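Pyrroline-5-carboxylate reductase catalytic N-terminal domain-containing protein (Sinorhizobium meliloti, PDB 4HUJ) is of unknown function but probably acts as an oxidoreductase, holding a dinucleotide cofactor such as NAD(P) in a Rossmann-type domain. Local coordinates at residues V84-V89 / V110-A115; S102-Q107 / E137-A142; V168-G173 / L215-D220. One frame throughout, in Å; residues are numbered along the deposited sequence.

Interaction 1: residues V84-V89 / V110-A115; sequences VVILAV and VDASNA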
ATOM      1  N   VAL A  84      -8.752   2.161  -5.420  1.00 14.89           N
ATOM      2  CA  VAL A  84      -7.347   2.084  -5.036  1.00 14.16           C
ATOM      3  C   VAL A  84      -7.167   0.879  -4.115  1.00 13.80           C
ATOM      4  O   VAL A  84      -7.758   0.819  -3.025  1.00 13.64           O
ATOM      5  CB  VAL A  84      -6.873   3.380  -4.341  1.00 14.27           C
ATOM      6  CG1 VAL A  84      -5.418   3.266  -3.908  1.00 14.07           C
ATOM      7  CG2 VAL A  84      -7.043   4.581  -5.271  1.00 14.20           C
ATOM      8  N   VAL A  85      -6.356  -0.072  -4.568  1.00 13.41           N
ATOM      9  CA  VAL A  85      -6.164  -1.336  -3.861  1.00 13.54           C
ATOM     10  C   VAL A  85      -4.715  -1.404  -3.400  1.00 13.36           C
ATOM     11  O   VAL A  85      -3.801  -1.436  -4.221  1.00 13.64           O
ATOM     12  CB  VAL A  85      -6.530  -2.553  -4.749  1.00 13.66           C
ATOM     13  CG1 VAL A  85      -6.216  -3.878  -4.038  1.00 14.38           C
ATOM     14  CG2 VAL A  85      -8.011  -2.515  -5.136  1.00 14.53           C
ATOM     15  N   ILE A  86      -4.528  -1.422  -2.083  1.00 13.05           N
ATOM     16  CA  ILE A  86      -3.197  -1.388  -1.480  1.00 13.13           C
ATOM     17  C   ILE A  86      -2.799  -2.799  -1.092  1.00 13.11           C
ATOM     18  O   ILE A  86      -3.416  -3.405  -0.217  1.00 13.43           O
ATOM     19  CB  ILE A  86      -3.153  -0.469  -0.235  1.00 13.32           C
ATOM     20  CG1 ILE A  86      -3.609   0.950  -0.604  1.00 13.36           C
ATOM     21  CG2 ILE A  86      -1.733  -0.442   0.350  1.00 14.22           C
ATOM     22  CD1 ILE A  86      -3.855   1.856   0.594  1.00 14.67           C
ATOM     23  N   LEU A  87      -1.768  -3.314  -1.753  1.00 13.38           N
ATOM     24  CA  LEU A  87      -1.299  -4.672  -1.498  1.00 13.48           C
ATOM     25  C   LEU A  87      -0.256  -4.653  -0.390  1.00 14.13           C
ATOM     26  O   LEU A  87       0.935  -4.428  -0.634  1.00 13.84           O
ATOM     27  CB  LEU A  87      -0.739  -5.308  -2.775  1.00 13.94           C
ATOM     28  CG  LEU A  87      -1.725  -5.526  -3.930  1.00 13.86           C
ATOM     29  CD1 LEU A  87      -0.974  -5.996  -5.163  1.00 15.28           C
ATOM     30  CD2 LEU A  87      -2.829  -6.527  -3.568  1.00 16.07           C
ATOM     31  N   ALA A  88      -0.739  -4.869   0.832  1.00 14.30           N
ATOM     32  CA  ALA A  88       0.078  -4.875   2.035  1.00 14.95           C
ATOM     33  C   ALA A  88       0.104  -6.296   2.600  1.00 15.16           C
ATOM     34  O   ALA A  88      -0.187  -6.539   3.784  1.00 15.25           O
ATOM     35  CB  ALA A  88      -0.475  -3.887   3.050  1.00 15.11           C
ATOM     36  N   VAL A  89       0.417  -7.230   1.711  1.00 15.26           N
ATOM     37  CA  VAL A  89       0.547  -8.645   2.044  1.00 15.10           C
ATOM     38  C   VAL A  89       1.957  -9.063   1.651  1.00 14.48           C
ATOM     39  O   VAL A  89       2.646  -8.308   0.956  1.00 14.32           O
ATOM     40  CB  VAL A  89      -0.491  -9.517   1.284  1.00 15.38           C
ATOM     41  CG1 VAL A  89      -1.892  -9.348   1.893  1.00 16.31           C
ATOM     42  CG2 VAL A  89      -0.479  -9.216  -0.219  1.00 16.65           C
ATOM     43  N   VAL A 110      -1.642  -0.323  -5.473  1.00 11.74           N
ATOM     44  CA  VAL A 110      -0.469   0.172  -4.756  1.00 11.48           C
ATOM     45  C   VAL A 110       0.336  -1.022  -4.247  1.00 11.69           C
ATOM     46  O   VAL A 110      -0.138  -1.770  -3.396  1.00 12.51           O
ATOM     47  CB  VAL A 110      -0.873   1.102  -3.595  1.00 11.71           C
ATOM     48  CG1 VAL A 110       0.363   1.605  -2.844  1.00 10.71           C
ATOM     49  CG2 VAL A 110      -1.676   2.282  -4.128  1.00 11.36           C
ATOM     50  N   ASP A 111       1.539  -1.209  -4.788  1.00 11.67           N
ATOM     51  CA  ASP A 111       2.424  -2.286  -4.332  1.00 11.22           C
ATOM     52  C   ASP A 111       3.210  -1.827  -3.102  1.00 10.93           C
ATOM     53  O   ASP A 111       4.140  -1.030  -3.215  1.00 11.27           O
ATOM     54  CB  ASP A 111       3.364  -2.716  -5.464  1.00 11.45           C
ATOM     55  CG  ASP A 111       4.307  -3.845  -5.059  1.00 12.19           C
ATOM     56  OD1 ASP A 111       4.080  -4.501  -4.015  1.00 12.41           O
ATOM     57  OD2 ASP A 111       5.280  -4.088  -5.795  1.00 12.58           O
ATOM     58  N   ALA A 112       2.819  -2.326  -1.930  1.00 10.65           N
ATOM     59  CA  ALA A 112       3.505  -2.011  -0.679  1.00 10.88           C
ATOM     60  C   ALA A 112       4.450  -3.130  -0.224  1.00 11.05           C
ATOM     61  O   ALA A 112       4.995  -3.069   0.882  1.00 11.79           O
ATOM     62  CB  ALA A 112       2.492  -1.685   0.418  1.00 11.11           C
ATOM     63  N   SER A 113       4.644  -4.137  -1.077  1.00 10.92           N
ATOM     64  CA  SER A 113       5.412  -5.332  -0.709  1.00 10.92           C
ATOM     65  C   SER A 113       6.906  -5.171  -0.973  1.00 10.69           C
ATOM     66  O   SER A 113       7.314  -4.383  -1.827  1.00 10.95           O
ATOM     67  CB  SER A 113       4.901  -6.559  -1.476  1.00 10.88           C
ATOM     68  OG  SER A 113       5.365  -6.557  -2.826  1.00 12.54           O
ATOM     69  N   ASN A 114       7.706  -5.951  -0.248  1.00 10.26           N
ATOM     70  CA  ASN A 114       9.140  -6.062  -0.504  1.00 10.13           C
ATOM     71  C   ASN A 114       9.495  -7.515  -0.777  1.00 10.38           C
ATOM     72  O   ASN A 114       9.087  -8.401  -0.020  1.00 10.55           O
ATOM     73  CB  ASN A 114       9.933  -5.555   0.694  1.00  9.83           C
ATOM     74  CG  ASN A 114       9.739  -4.073   0.930  1.00 10.45           C
ATOM     75  OD1 ASN A 114       9.282  -3.654   2.003  1.00 13.07           O
ATOM     76  ND2 ASN A 114      10.062  -3.272  -0.071  1.00  6.17           N
ATOM     77  N   ALA A 115      10.237  -7.759  -1.857  1.00 10.69           N
ATOM     78  CA  ALA A 115      10.637  -9.114  -2.215  1.00 11.17           C
ATOM     79  C   ALA A 115      11.908  -9.469  -1.459  1.00 11.03           C
ATOM     80  O   ALA A 115      13.007  -9.051  -1.827  1.00 11.62           O
ATOM     81  CB  ALA A 115      10.827  -9.246  -3.723  1.00 11.06           C
TER

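Interaction 2: residues S102-Q107 / E137-A142; sequences SDWGGQ and ELVPGA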
ATOM      1  N   SER A 102      -9.829 -10.487 -13.179  1.00 32.72           N
ATOM      2  CA  SER A 102      -9.364 -10.623 -14.559  1.00 32.82           C
ATOM      3  C   SER A 102      -9.080  -9.282 -15.243  1.00 32.69           C
ATOM      4  O   SER A 102      -8.079  -9.146 -15.958  1.00 33.02           O
ATOM      5  CB  SER A 102     -10.344 -11.470 -15.384  1.00 32.87           C
ATOM      6  OG  SER A 102     -11.677 -11.008 -15.245  1.00 33.40           O
ATOM      7  N   ASP A 103      -9.949  -8.296 -15.027  1.00 32.27           N
ATOM      8  CA  ASP A 103      -9.738  -6.967 -15.601  1.00 31.79           C
ATOM      9  C   ASP A 103      -9.617  -5.898 -14.517  1.00 30.73           C
ATOM     10  O   ASP A 103     -10.527  -5.690 -13.712  1.00 30.71           O
ATOM     11  CB  ASP A 103     -10.827  -6.608 -16.622  1.00 32.22           C
ATOM     12  CG  ASP A 103     -10.361  -5.570 -17.644  1.00 33.44           C
ATOM     13  OD1 ASP A 103      -9.597  -4.645 -17.284  1.00 34.59           O
ATOM     14  OD2 ASP A 103     -10.763  -5.677 -18.823  1.00 35.34           O
ATOM     15  N   TRP A 104      -8.468  -5.229 -14.512  1.00 29.62           N
ATOM     16  CA  TRP A 104      -8.158  -4.212 -13.518  1.00 28.14           C
ATOM     17  C   TRP A 104      -8.333  -2.796 -14.061  1.00 27.66           C
ATOM     18  O   TRP A 104      -7.929  -1.822 -13.422  1.00 27.37           O
ATOM     19  CB  TRP A 104      -6.729  -4.408 -13.017  1.00 27.82           C
ATOM     20  CG  TRP A 104      -6.564  -5.562 -12.082  1.00 26.91           C
ATOM     21  CD1 TRP A 104      -6.220  -6.844 -12.407  1.00 26.18           C
ATOM     22  CD2 TRP A 104      -6.720  -5.536 -10.660  1.00 25.47           C
ATOM     23  NE1 TRP A 104      -6.158  -7.620 -11.275  1.00 26.10           N
ATOM     24  CE2 TRP A 104      -6.461  -6.843 -10.188  1.00 25.39           C
ATOM     25  CE3 TRP A 104      -7.055  -4.534  -9.737  1.00 24.35           C
ATOM     26  CZ2 TRP A 104      -6.525  -7.175  -8.832  1.00 25.31           C
ATOM     27  CZ3 TRP A 104      -7.122  -4.866  -8.389  1.00 24.83           C
ATOM     28  CH2 TRP A 104      -6.859  -6.176  -7.950  1.00 24.48           C
ATOM     29  N   GLY A 105      -8.939  -2.686 -15.241  1.00 27.00           N
ATOM     30  CA  GLY A 105      -9.185  -1.388 -15.871  1.00 25.81           C
ATOM     31  C   GLY A 105      -9.831  -0.374 -14.946  1.00 24.69           C
ATOM     32  O   GLY A 105     -10.799  -0.682 -14.242  1.00 25.00           O
ATOM     33  N   GLY A 106      -9.269   0.833 -14.927  1.00 23.62           N
ATOM     34  CA  GLY A 106      -9.801   1.930 -14.124  1.00 22.06           C
ATOM     35  C   GLY A 106      -9.389   1.910 -12.661  1.00 20.82           C
ATOM     36  O   GLY A 106      -9.782   2.786 -11.883  1.00 21.13           O
ATOM     37  N   GLN A 107      -8.601   0.911 -12.279  1.00 19.46           N
ATOM     38  CA  GLN A 107      -8.174   0.776 -10.890  1.00 17.82           C
ATOM     39  C   GLN A 107      -6.699   1.105 -10.722  1.00 16.94           C
ATOM     40  O   GLN A 107      -5.907   0.964 -11.658  1.00 17.07           O
ATOM     41  CB  GLN A 107      -8.440  -0.638 -10.368  1.00 17.88           C
ATOM     42  CG  GLN A 107      -9.901  -1.051 -10.372  1.00 17.27           C
ATOM     43  CD  GLN A 107     -10.099  -2.447  -9.821  1.00 17.10           C
ATOM     44  OE1 GLN A 107     -10.103  -2.654  -8.604  1.00 18.62           O
ATOM     45  NE2 GLN A 107     -10.263  -3.413 -10.710  1.00 15.72           N
ATOM     46  N   GLU A 137       2.685  -6.874 -13.930  1.00 19.72           N
ATOM     47  CA  GLU A 137       2.302  -7.876 -14.931  1.00 21.38           C
ATOM     48  C   GLU A 137       1.187  -8.802 -14.449  1.00 21.76           C
ATOM     49  O   GLU A 137       0.434  -9.352 -15.264  1.00 22.14           O
ATOM     50  CB  GLU A 137       3.521  -8.683 -15.377  1.00 21.70           C
ATOM     51  CG  GLU A 137       4.423  -7.909 -16.319  1.00 24.79           C
ATOM     52  CD  GLU A 137       5.697  -8.641 -16.674  1.00 28.15           C
ATOM     53  OE1 GLU A 137       6.022  -9.665 -16.032  1.00 30.23           O
ATOM     54  OE2 GLU A 137       6.384  -8.180 -17.608  1.00 30.96           O
ATOM     55  N   LEU A 138       1.080  -8.964 -13.130  1.00 21.95           N
ATOM     56  CA  LEU A 138       0.025  -9.774 -12.516  1.00 22.54           C
ATOM     57  C   LEU A 138      -1.312  -9.033 -12.411  1.00 22.55           C
ATOM     58  O   LEU A 138      -2.345  -9.644 -12.127  1.00 22.62           O
ATOM     59  CB  LEU A 138       0.453 -10.266 -11.125  1.00 22.39           C
ATOM     60  CG  LEU A 138       1.700 -11.143 -11.015  1.00 22.93           C
ATOM     61  CD1 LEU A 138       2.105 -11.277  -9.556  1.00 23.90           C
ATOM     62  CD2 LEU A 138       1.484 -12.514 -11.657  1.00 23.95           C
ATOM     63  N   VAL A 139      -1.284  -7.716 -12.626  1.00 22.60           N
ATOM     64  CA  VAL A 139      -2.504  -6.901 -12.629  1.00 22.36           C
ATOM     65  C   VAL A 139      -2.658  -6.087 -13.930  1.00 22.74           C
ATOM     66  O   VAL A 139      -2.679  -4.851 -13.894  1.00 22.32           O
ATOM     67  CB  VAL A 139      -2.612  -5.980 -11.368  1.00 22.12           C
ATOM     68  CG1 VAL A 139      -2.908  -6.799 -10.125  1.00 22.04           C
ATOM     69  CG2 VAL A 139      -1.343  -5.151 -11.171  1.00 21.82           C
ATOM     70  N   PRO A 140      -2.773  -6.777 -15.088  1.00 23.16           N
ATOM     71  CA  PRO A 140      -2.874  -6.048 -16.356  1.00 23.22           C
ATOM     72  C   PRO A 140      -4.100  -5.142 -16.373  1.00 22.77           C
ATOM     73  O   PRO A 140      -5.170  -5.526 -15.885  1.00 23.19           O
ATOM     74  CB  PRO A 140      -3.019  -7.169 -17.396  1.00 23.35           C
ATOM     75  CG  PRO A 140      -3.606  -8.306 -16.636  1.00 23.72           C
ATOM     76  CD  PRO A 140      -2.963  -8.227 -15.283  1.00 23.50           C
ATOM     77  N   GLY A 141      -3.934  -3.937 -16.902  1.00 22.09           N
ATOM     78  CA  GLY A 141      -5.013  -2.966 -16.902  1.00 21.23           C
ATOM     79  C   GLY A 141      -4.939  -2.001 -15.733  1.00 20.39           C
ATOM     80  O   GLY A 141      -5.429  -0.880 -15.831  1.00 21.01           O
ATOM     81  N   ALA A 142      -4.330  -2.432 -14.626  1.00 19.58           N
ATOM     82  CA  ALA A 142      -4.188  -1.575 -13.449  1.00 18.36           C
ATOM     83  C   ALA A 142      -3.057  -0.576 -13.634  1.00 17.61           C
ATOM     84  O   ALA A 142      -2.055  -0.875 -14.289  1.00 18.07           O
ATOM     85  CB  ALA A 142      -3.939  -2.412 -12.200  1.00 18.70           C
TER

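Interaction 3: residues V168-G173 / L215-D220; sequences VLFLSG and LNLLKD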
ATOM      1  N   VAL A 168       7.947  11.235   5.961  1.00 13.33           N
ATOM      2  CA  VAL A 168       8.040  11.125   4.510  1.00 12.42           C
ATOM      3  C   VAL A 168       7.703   9.723   4.025  1.00 12.04           C
ATOM      4  O   VAL A 168       8.236   8.729   4.540  1.00 11.52           O
ATOM      5  CB  VAL A 168       9.450  11.523   3.998  1.00 12.34           C
ATOM      6  CG1 VAL A 168       9.615  11.203   2.504  1.00 12.04           C
ATOM      7  CG2 VAL A 168       9.702  13.001   4.260  1.00 12.51           C
ATOM      8  N   LEU A 169       6.820   9.667   3.031  1.00 11.22           N
ATOM      9  CA  LEU A 169       6.565   8.440   2.280  1.00 11.25           C
ATOM     10  C   LEU A 169       6.935   8.664   0.824  1.00 10.81           C
ATOM     11  O   LEU A 169       6.286   9.443   0.115  1.00 11.03           O
ATOM     12  CB  LEU A 169       5.101   7.999   2.399  1.00 11.41           C
ATOM     13  CG  LEU A 169       4.709   7.246   3.673  1.00 11.73           C
ATOM     14  CD1 LEU A 169       3.207   6.998   3.708  1.00 12.30           C
ATOM     15  CD2 LEU A 169       5.467   5.924   3.806  1.00 13.89           C
ATOM     16  N   PHE A 170       7.994   7.997   0.382  1.00 10.48           N
ATOM     17  CA  PHE A 170       8.350   7.988  -1.035  1.00 10.40           C
ATOM     18  C   PHE A 170       7.361   7.147  -1.848  1.00 10.41           C
ATOM     19  O   PHE A 170       6.826   6.147  -1.364  1.00 11.34           O
ATOM     20  CB  PHE A 170       9.785   7.475  -1.233  1.00 10.27           C
ATOM     21  CG  PHE A 170      10.831   8.361  -0.619  1.00 10.36           C
ATOM     22  CD1 PHE A 170      11.177   9.570  -1.223  1.00 10.60           C
ATOM     23  CD2 PHE A 170      11.455   8.003   0.577  1.00 11.56           C
ATOM     24  CE1 PHE A 170      12.140  10.406  -0.654  1.00 11.44           C
ATOM     25  CE2 PHE A 170      12.425   8.831   1.160  1.00 11.89           C
ATOM     26  CZ  PHE A 170      12.772  10.032   0.540  1.00 12.34           C
ATOM     27  N   LEU A 171       7.096   7.577  -3.078  1.00 10.12           N
ATOM     28  CA  LEU A 171       6.282   6.788  -4.009  1.00 10.03           C
ATOM     29  C   LEU A 171       6.850   6.909  -5.411  1.00  9.76           C
ATOM     30  O   LEU A 171       7.665   7.789  -5.683  1.00  9.90           O
ATOM     31  CB  LEU A 171       4.806   7.217  -3.988  1.00 10.01           C
ATOM     32  CG  LEU A 171       4.454   8.576  -4.610  1.00  9.99           C
ATOM     33  CD1 LEU A 171       3.063   8.538  -5.212  1.00 13.29           C
ATOM     34  CD2 LEU A 171       4.562   9.696  -3.572  1.00 12.47           C
ATOM     35  N   SER A 172       6.430   6.008  -6.292  1.00  9.78           N
ATOM     36  CA  SER A 172       6.892   6.009  -7.668  1.00  9.84           C
ATOM     37  C   SER A 172       5.927   5.188  -8.509  1.00 10.33           C
ATOM     38  O   SER A 172       5.074   4.476  -7.976  1.00 10.12           O
ATOM     39  CB  SER A 172       8.313   5.445  -7.779  1.00 10.02           C
ATOM     40  OG  SER A 172       8.422   4.186  -7.133  1.00  9.80           O
ATOM     41  N   GLY A 173       6.062   5.292  -9.821  1.00 10.86           N
ATOM     42  CA  GLY A 173       5.124   4.636 -10.725  1.00 11.82           C
ATOM     43  C   GLY A 173       5.154   5.275 -12.098  1.00 12.78           C
ATOM     44  O   GLY A 173       5.554   6.436 -12.250  1.00 12.69           O
ATOM     45  N   LEU A 215      14.321   4.344   5.951  1.00 13.96           N
ATOM     46  CA  LEU A 215      14.929   5.622   6.271  1.00 13.89           C
ATOM     47  C   LEU A 215      13.839   6.557   6.779  1.00 13.56           C
ATOM     48  O   LEU A 215      12.881   6.852   6.059  1.00 13.40           O
ATOM     49  CB  LEU A 215      15.631   6.201   5.036  1.00 13.69           C
ATOM     50  CG  LEU A 215      16.402   7.520   5.171  1.00 14.20           C
ATOM     51  CD1 LEU A 215      17.647   7.345   6.035  1.00 13.95           C
ATOM     52  CD2 LEU A 215      16.790   8.019   3.785  1.00 14.24           C
ATOM     53  N   ASN A 216      13.976   6.994   8.031  1.00 13.62           N
ATOM     54  CA  ASN A 216      12.998   7.896   8.631  1.00 14.11           C
ATOM     55  C   ASN A 216      13.359   9.355   8.398  1.00 13.92           C
ATOM     56  O   ASN A 216      14.338   9.868   8.962  1.00 13.54           O
ATOM     57  CB  ASN A 216      12.849   7.629  10.132  1.00 14.58           C
ATOM     58  CG  ASN A 216      12.374   6.225  10.437  1.00 16.78           C
ATOM     59  OD1 ASN A 216      11.711   5.585   9.622  1.00 17.82           O
ATOM     60  ND2 ASN A 216      12.703   5.741  11.635  1.00 18.87           N
ATOM     61  N   LEU A 217      12.568  10.009   7.553  1.00 13.51           N
ATOM     62  CA  LEU A 217      12.743  11.424   7.259  1.00 13.51           C
ATOM     63  C   LEU A 217      11.473  12.219   7.528  1.00 13.70           C
ATOM     64  O   LEU A 217      10.367  11.667   7.534  1.00 13.32           O
ATOM     65  CB  LEU A 217      13.165  11.620   5.800  1.00 13.49           C
ATOM     66  CG  LEU A 217      14.392  10.864   5.287  1.00 13.28           C
ATOM     67  CD1 LEU A 217      14.549  11.134   3.796  1.00 13.24           C
ATOM     68  CD2 LEU A 217      15.649  11.269   6.058  1.00 13.68           C
ATOM     69  N   LEU A 218      11.652  13.522   7.743  1.00 14.19           N
ATOM     70  CA  LEU A 218      10.542  14.459   7.892  1.00 15.08           C
ATOM     71  C   LEU A 218      10.640  15.552   6.842  1.00 15.49           C
ATOM     72  O   LEU A 218      11.742  15.931   6.432  1.00 15.60           O
ATOM     73  CB  LEU A 218      10.575  15.121   9.276  1.00 15.14           C
ATOM     74  CG  LEU A 218      10.508  14.231  10.514  1.00 15.68           C
ATOM     75  CD1 LEU A 218      10.802  15.091  11.736  1.00 17.19           C
ATOM     76  CD2 LEU A 218       9.144  13.550  10.633  1.00 16.11           C
ATOM     77  N   LYS A 219       9.491  16.056   6.406  1.00 16.34           N
ATOM     78  CA  LYS A 219       9.459  17.246   5.557  1.00 17.62           C
ATOM     79  C   LYS A 219       8.969  18.389   6.433  1.00 18.61           C
ATOM     80  O   LYS A 219       7.838  18.344   6.929  1.00 18.72           O
ATOM     81  CB  LYS A 219       8.540  17.059   4.344  1.00 17.69           C
ATOM     82  CG  LYS A 219       8.618  18.211   3.338  1.00 18.82           C
ATOM     83  CD  LYS A 219       7.642  18.048   2.175  1.00 21.95           C
ATOM     84  CE  LYS A 219       7.849  19.161   1.142  1.00 23.62           C
ATOM     85  NZ  LYS A 219       6.858  19.084   0.031  1.00 26.71           N
ATOM     86  N   ASP A 220       9.826  19.386   6.648  1.00 19.38           N
ATOM     87  CA  ASP A 220       9.488  20.490   7.548  1.00 20.79           C
ATOM     88  C   ASP A 220       9.001  21.728   6.801  1.00 21.59           C
ATOM     89  O   ASP A 220       8.343  22.595   7.393  1.00 22.94           O
ATOM     90  CB  ASP A 220      10.657  20.831   8.491  1.00 20.74           C
ATOM     91  CG  ASP A 220      11.916  21.283   7.752  1.00 21.74           C
ATOM     92  OD1 ASP A 220      12.171  20.821   6.615  1.00 21.19           O
ATOM     93  OD2 ASP A 220      12.669  22.100   8.330  1.00 22.22           O
TER
HETATM   94  O   HOH W   1      10.549   8.627   6.076  1.00 14.09           O

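Interaction 1: residues V84-V89 / V110-A115
Leu87 and Ala112 meet where strand pairing gives out: the carbonyl oxygen of Leu87 takes a bent hydrogen bond from Ala112 N (3.1 Å, 144° at the hydrogen), while Ala112 CB presses against the same oxygen at 3.3 Å. One residue thus supplies both the donor and the methyl that touch this acceptor. Further back the two parallel strands pair regularly. Val110 bridges Val85 and Leu87, its N donating to Val85 O (2.7 Å) and its O accepting from Leu87 N (2.8 Å), both close to straight. On the face of the sheet that carries Ile86 and Val110, these two side chains lie alongside each other, pointing the same way. Val110 CG2, set opposite its own carbonyl carbon and beside its N (chi1 179°, measured to CG1), reaches back to Val84 CG1 at 3.9 Å. Leu38 and Phe42 of helix 32-44 cover Ile86 from that side, whereas Leu87 faces Ile94 and Val98 of helix 94-98.

At the end of strand 108-111, Asp111 folds the chain that follows into an Asx turn. Its OD1 receives Ser113 N from above the carboxylate plane (3.0 Å) and Ser113 OG through the syn lone pair (2.7 Å). The serine hydroxyl, at chi1 77°, stands between the backbone N and the carbonyl carbon, close enough to its own N for both groups to grip one oxygen. Thr132 OG1 bonds OD2. With both carboxylate oxygens engaged, Asp111 is likely to be held firmly in its rotation, and the exit from strand 108-111 with it.

Interaction 2: residues S102-Q107 / E137-A142
Two type II turns, Trp104 to Gln107 and Val139 to Ala142, lie against each other, with the CA atoms of Gly105 and Gly141 4.6 Å apart. Each turn is closed by its own backbone bond, Gln107 N to Trp104 O and Ala142 N to Val139 O, and packing joins the pair. Trp104 carries most of it. With CG opposite its carbonyl carbon (chi1 -75°), the indole lies with one face against Val139, whose CG1 sits over the five-membered ring in a CH-pi contact, 3.7 Å from the centroid and 22° off the normal. Pro140 O lies instead near the ring plane, at the edge. At the root of the side chain, Trp104 CB and Ala142 CB meet closely at 3.5 Å. An additional CA-H...O contact runs from Ala142 CA to Gln107 O (3.6 Å). Gly141 has positive phi and faces the other turn, where a CB would press on Gly105 N. Asp103 OD1 accepts from Gly105 N (2.9 Å), forming an Asx turn. With an alanine here instead of the indole, Val139 CG1 would probably lose its aromatic platform and a gap would open between the turn and Val98 and Val85. Such paired loops, leading into the neighbouring parallel strands 108-111 and 143-147, belong to the helix-to-strand end of a Rossmann-like alternating alpha/beta fold.

Interaction 3: residues V168-G173 / L215-D220
Two first torsions set up this contact: that of Val168 (chi1 171°, measured to CG1) holds CG2 opposite the carbonyl carbon and turns it toward Leu217 CB, while that of Leu217 (-54°, CG opposite the carbonyl carbon) sends CD1 toward Phe170. They meet where the C-terminal tail, with its short strand 218-219, runs antiparallel beside strand 166-173 of the mixed sheet. The direct backbone bond between the two segments is Val168 N to Leu217 O, 2.9 Å long. The donor stands above the carbonyl plane, 35° out of it. Arg167 NH1 adds a weak hydrogen bond to the same oxygen.

Around this bond the apolar groups close in. Val168 CG2 lies 4.0 Å from Leu217 CB and also touches the backbone between Leu218 and Lys219, so one methyl is covered by three residues of the tail. The other methyl, CG1, sits over the centre of the Phe170 ring, two residues along the same strand, 3.8 Å above its plane. Leu217 comes to that ring by a different route: CD1 reaches the edge, near the ring plane, at 3.9 Å from CZ. Val168 and Leu217 thus hold the phenyl on a face and an edge, with Val194 of strand 192-195 packing on it from the neighbouring strand. Leu218 points the other way and is exposed.

Beside the direct bond, a water stands between Leu217 N and Val168 O. It accepts a hydrogen bond from Leu217 N and lies in donating geometry to two carbonyls. More acceptors surround it than it has protons, so its donations are probably shared. The distances from its oxygen are 2.8 Å to Val168 O and 2.9 Å to Leu215 O.

In the fold
Interaction 1 lies near the centre of the chain, on neighbouring parallel strands of the beta-alpha-beta unit 84-88, 94-98, 108-111. Interaction 2, centred about 14 Å away, stands directly against it: Val85 CG2 packs on Trp104 CZ3 at 4.1 Å. Along the chain their segments alternate, so the two contacts interlock. Interaction 3 comes later, after both have closed, with its centre about 17 Å from that of interaction 1 and 27 Å from that of interaction 2, across the chain's centre. Interactions 1 and 3 still belong to one mixed sheet, linked through strand 143-147, which carries the probable dinucleotide-binding half into the C-terminal strands.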